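Local coordinates for DNA protection during starvation protein (Mycobacterium smegmatis, PDB 2YW6) that probably protects DNA from oxidative damage by oxidising ferrous iron and storing it as a ferric mineral inside a hollow dodecameric shell, at residues Leu25-Asp30 with Arg90-Tyr95. Sequence-based numbering, arbitrary orientation.
Sequences LSTYND and RTWDDY
R90 NH2 lies between two carboxylates, one from its own loop and one from helix 12-41. Its shorter bond stays within the loop, 2.8 Å from R90 NH2 to D94 OD2 at an N-H...O angle of 159°. Across the contact, D30 OD2 sits at the edge of the guanidinium, close to its plane, in a long salt bridge of 3.8 Å to R90 NH2, which completes a D30-R90-D94 network. D30 OD1 accepts a hydrogen bond from a water 2.8 Å away, and the same water accepts the backbone N-H of Y95, so that the helix side chain is tied to the loop backbone through solvent. Against the W92 indole the D30 carboxylate lies almost parallel, its plane 7° from that of the ring, and D30 OD2 sits over one face, 3.4 Å from W92 CE2. With CG anti to the backbone N (chi1 -168°), D30 carries its carboxylate out from the helix against this face. T27 meets the indole at its edge, its carbonyl O 3.5 Å from W92 CZ3 and its CG2 methyl 3.8 Å from the same carbon. W92 also packs on V112 of helix 102-127. D94 hydrogen-bonds to T82 and G84 of a second subunit, whose P83 packs on D30 and R90. The arginine between two carboxylates probably offsets their mutual repulsion, linking helix 12-41 through the loop to the dodecamer interface.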
ATOM      1  N   LEU B  25     -11.097   4.182  32.125  1.00 30.09           N
ATOM      2  CA  LEU B  25     -11.632   3.217  31.178  1.00 31.43           C
ATOM      3  C   LEU B  25     -13.121   3.458  30.892  1.00 31.90           C
ATOM      4  O   LEU B  25     -13.547   3.463  29.732  1.00 34.13           O
ATOM      5  CB  LEU B  25     -11.442   1.798  31.719  1.00 28.90           C
ATOM      6  CG  LEU B  25     -11.345   0.598  30.766  1.00 28.23           C
ATOM      7  CD1 LEU B  25     -12.010  -0.596  31.414  1.00 25.88           C
ATOM      8  CD2 LEU B  25     -12.004   0.891  29.428  1.00 27.97           C
ATOM      9  N   SER B  26     -13.913   3.648  31.942  1.00 32.18           N
ATOM     10  CA  SER B  26     -15.341   3.875  31.764  1.00 33.86           C
ATOM     11  C   SER B  26     -15.624   5.204  31.072  1.00 33.96           C
ATOM     12  O   SER B  26     -16.569   5.312  30.286  1.00 34.52           O
ATOM     13  CB  SER B  26     -16.057   3.819  33.117  1.00 34.10           C
ATOM     14  OG  SER B  26     -15.765   2.600  33.776  1.00 34.62           O
ATOM     15  N   THR B  27     -14.810   6.216  31.363  1.00 33.61           N
ATOM     16  CA  THR B  27     -14.978   7.530  30.743  1.00 33.28           C
ATOM     17  C   THR B  27     -14.730   7.444  29.243  1.00 33.20           C
ATOM     18  O   THR B  27     -15.436   8.078  28.455  1.00 33.34           O
ATOM     19  CB  THR B  27     -14.007   8.568  31.330  1.00 34.37           C
ATOM     20  OG1 THR B  27     -14.416   8.899  32.659  1.00 35.06           O
ATOM     21  CG2 THR B  27     -13.986   9.832  30.471  1.00 33.59           C
ATOM     22  N   TYR B  28     -13.713   6.673  28.854  1.00 34.62           N
ATOM     23  CA  TYR B  28     -13.390   6.495  27.446  1.00 35.77           C
ATOM     24  C   TYR B  28     -14.511   5.748  26.739  1.00 36.54           C
ATOM     25  O   TYR B  28     -14.972   6.172  25.681  1.00 40.78           O
ATOM     26  CB  TYR B  28     -12.082   5.721  27.283  1.00 34.35           C
ATOM     27  CG  TYR B  28     -10.830   6.504  27.641  1.00 30.88           C
ATOM     28  CD1 TYR B  28      -9.598   5.855  27.803  1.00 27.98           C
ATOM     29  CD2 TYR B  28     -10.861   7.899  27.764  1.00 29.41           C
ATOM     30  CE1 TYR B  28      -8.431   6.580  28.084  1.00 29.18           C
ATOM     31  CE2 TYR B  28      -9.706   8.630  28.043  1.00 28.56           C
ATOM     32  CZ  TYR B  28      -8.493   7.968  28.198  1.00 28.54           C
ATOM     33  OH  TYR B  28      -7.358   8.690  28.482  1.00 26.05           O
ATOM     34  N   ASN B  29     -14.958   4.640  27.323  1.00 36.09           N
ATOM     35  CA  ASN B  29     -16.030   3.872  26.704  1.00 36.12           C
ATOM     36  C   ASN B  29     -17.257   4.757  26.513  1.00 36.70           C
ATOM     37  O   ASN B  29     -17.840   4.814  25.416  1.00 33.15           O
ATOM     38  CB  ASN B  29     -16.406   2.662  27.562  1.00 37.26           C
ATOM     39  CG  ASN B  29     -15.330   1.595  27.566  1.00 37.56           C
ATOM     40  OD1 ASN B  29     -14.492   1.548  26.676  1.00 39.99           O
ATOM     41  ND2 ASN B  29     -15.364   0.719  28.563  1.00 39.31           N
ATOM     42  N   ASP B  30     -17.640   5.449  27.583  1.00 36.29           N
ATOM     43  CA  ASP B  30     -18.791   6.338  27.537  1.00 35.12           C
ATOM     44  C   ASP B  30     -18.520   7.412  26.491  1.00 33.86           C
ATOM     45  O   ASP B  30     -19.423   7.837  25.762  1.00 34.94           O
ATOM     46  CB  ASP B  30     -19.010   6.979  28.910  1.00 37.92           C
ATOM     47  CG  ASP B  30     -20.354   7.693  29.022  1.00 43.14           C
ATOM     48  OD1 ASP B  30     -21.142   7.653  28.052  1.00 43.14           O
ATOM     49  OD2 ASP B  30     -20.623   8.295  30.084  1.00 44.53           O
ATOM     50  N   ARG B  90     -19.469   5.862  35.759  1.00 82.20           N
ATOM     51  CA  ARG B  90     -19.915   7.140  35.228  1.00 90.04           C
ATOM     52  C   ARG B  90     -20.254   8.172  36.294  1.00 92.69           C
ATOM     53  O   ARG B  90     -20.757   7.847  37.375  1.00 95.27           O
ATOM     54  CB  ARG B  90     -21.135   6.937  34.320  1.00 91.82           C
ATOM     55  CG  ARG B  90     -22.457   7.434  34.902  1.00 97.18           C
ATOM     56  CD  ARG B  90     -23.652   6.960  34.089  1.00 99.65           C
ATOM     57  NE  ARG B  90     -23.519   7.277  32.670  1.00100.94           N
ATOM     58  CZ  ARG B  90     -24.479   7.089  31.771  1.00101.04           C
ATOM     59  NH1 ARG B  90     -25.650   6.589  32.148  1.00100.98           N
ATOM     60  NH2 ARG B  90     -24.274   7.412  30.501  1.00100.65           N
ATOM     61  N   THR B  91     -19.953   9.423  35.971  1.00 98.69           N
ATOM     62  CA  THR B  91     -20.252  10.544  36.845  1.00105.98           C
ATOM     63  C   THR B  91     -21.006  11.519  35.963  1.00105.62           C
ATOM     64  O   THR B  91     -22.018  12.089  36.378  1.00110.70           O
ATOM     65  CB  THR B  91     -18.981  11.220  37.385  1.00108.62           C
ATOM     66  OG1 THR B  91     -18.286  10.314  38.252  1.00109.15           O
ATOM     67  CG2 THR B  91     -19.346  12.479  38.166  1.00108.79           C
ATOM     68  N   TRP B  92     -20.511  11.700  34.738  1.00107.73           N
ATOM     69  CA  TRP B  92     -21.172  12.589  33.795  1.00106.30           C
ATOM     70  C   TRP B  92     -22.419  11.854  33.307  1.00106.09           C
ATOM     71  O   TRP B  92     -22.337  10.878  32.562  1.00108.74           O
ATOM     72  CB  TRP B  92     -20.205  12.993  32.648  1.00 98.38           C
ATOM     73  CG  TRP B  92     -20.463  12.448  31.234  1.00 88.69           C
ATOM     74  CD1 TRP B  92     -21.618  12.548  30.497  1.00 84.80           C
ATOM     75  CD2 TRP B  92     -19.510  11.776  30.389  1.00 85.37           C
ATOM     76  NE1 TRP B  92     -21.442  11.978  29.255  1.00 83.23           N
ATOM     77  CE2 TRP B  92     -20.167  11.501  29.161  1.00 84.09           C
ATOM     78  CE3 TRP B  92     -18.174  11.383  30.550  1.00 83.75           C
ATOM     79  CZ2 TRP B  92     -19.521  10.844  28.105  1.00 83.01           C
ATOM     80  CZ3 TRP B  92     -17.537  10.731  29.498  1.00 83.07           C
ATOM     81  CH2 TRP B  92     -18.213  10.471  28.291  1.00 83.43           C
ATOM     82  N   ASP B  93     -23.565  12.315  33.799  1.00104.15           N
ATOM     83  CA  ASP B  93     -24.887  11.775  33.484  1.00107.07           C
ATOM     84  C   ASP B  93     -24.964  10.869  32.255  1.00102.68           C
ATOM     85  O   ASP B  93     -24.398   9.779  32.247  1.00106.27           O
ATOM     86  CB  ASP B  93     -25.862  12.941  33.331  1.00115.70           C
ATOM     87  CG  ASP B  93     -25.317  14.029  32.426  1.00120.82           C
ATOM     88  OD1 ASP B  93     -25.305  13.829  31.193  1.00121.39           O
ATOM     89  OD2 ASP B  93     -24.885  15.078  32.951  1.00121.13           O
ATOM     90  N   ASP B  94     -25.689  11.313  31.232  1.00 87.89           N
ATOM     91  CA  ASP B  94     -25.844  10.553  29.993  1.00 69.89           C
ATOM     92  C   ASP B  94     -26.184  11.560  28.905  1.00 61.80           C
ATOM     93  O   ASP B  94     -27.202  12.246  28.999  1.00 54.40           O
ATOM     94  CB  ASP B  94     -26.962   9.509  30.145  1.00 63.26           C
ATOM     95  CG  ASP B  94     -27.102   8.603  28.924  1.00 56.66           C
ATOM     96  OD1 ASP B  94     -27.643   9.056  27.894  1.00 53.95           O
ATOM     97  OD2 ASP B  94     -26.664   7.430  28.993  1.00 53.78           O
ATOM     98  N   TYR B  95     -25.325  11.659  27.888  1.00 47.62           N
ATOM     99  CA  TYR B  95     -25.527  12.617  26.803  1.00 42.90           C
ATOM    100  C   TYR B  95     -26.991  12.616  26.406  1.00 43.38           C
ATOM    101  O   TYR B  95     -27.526  11.602  25.975  1.00 44.19           O
ATOM    102  CB  TYR B  95     -24.649  12.270  25.588  1.00 37.20           C
ATOM    103  CG  TYR B  95     -24.498  13.411  24.590  1.00 30.19           C
ATOM    104  CD1 TYR B  95     -23.559  14.432  24.797  1.00 27.57           C
ATOM    105  CD2 TYR B  95     -25.282  13.464  23.435  1.00 26.98           C
ATOM    106  CE1 TYR B  95     -23.402  15.474  23.874  1.00 25.34           C
ATOM    107  CE2 TYR B  95     -25.135  14.504  22.509  1.00 26.87           C
ATOM    108  CZ  TYR B  95     -24.185  15.497  22.735  1.00 24.44           C
ATOM    109  OH  TYR B  95     -23.988  16.476  21.794  1.00 24.97           O
TER
HETATM  110  O   HOH W   1     -23.328   9.306  27.414  1.00 44.07           O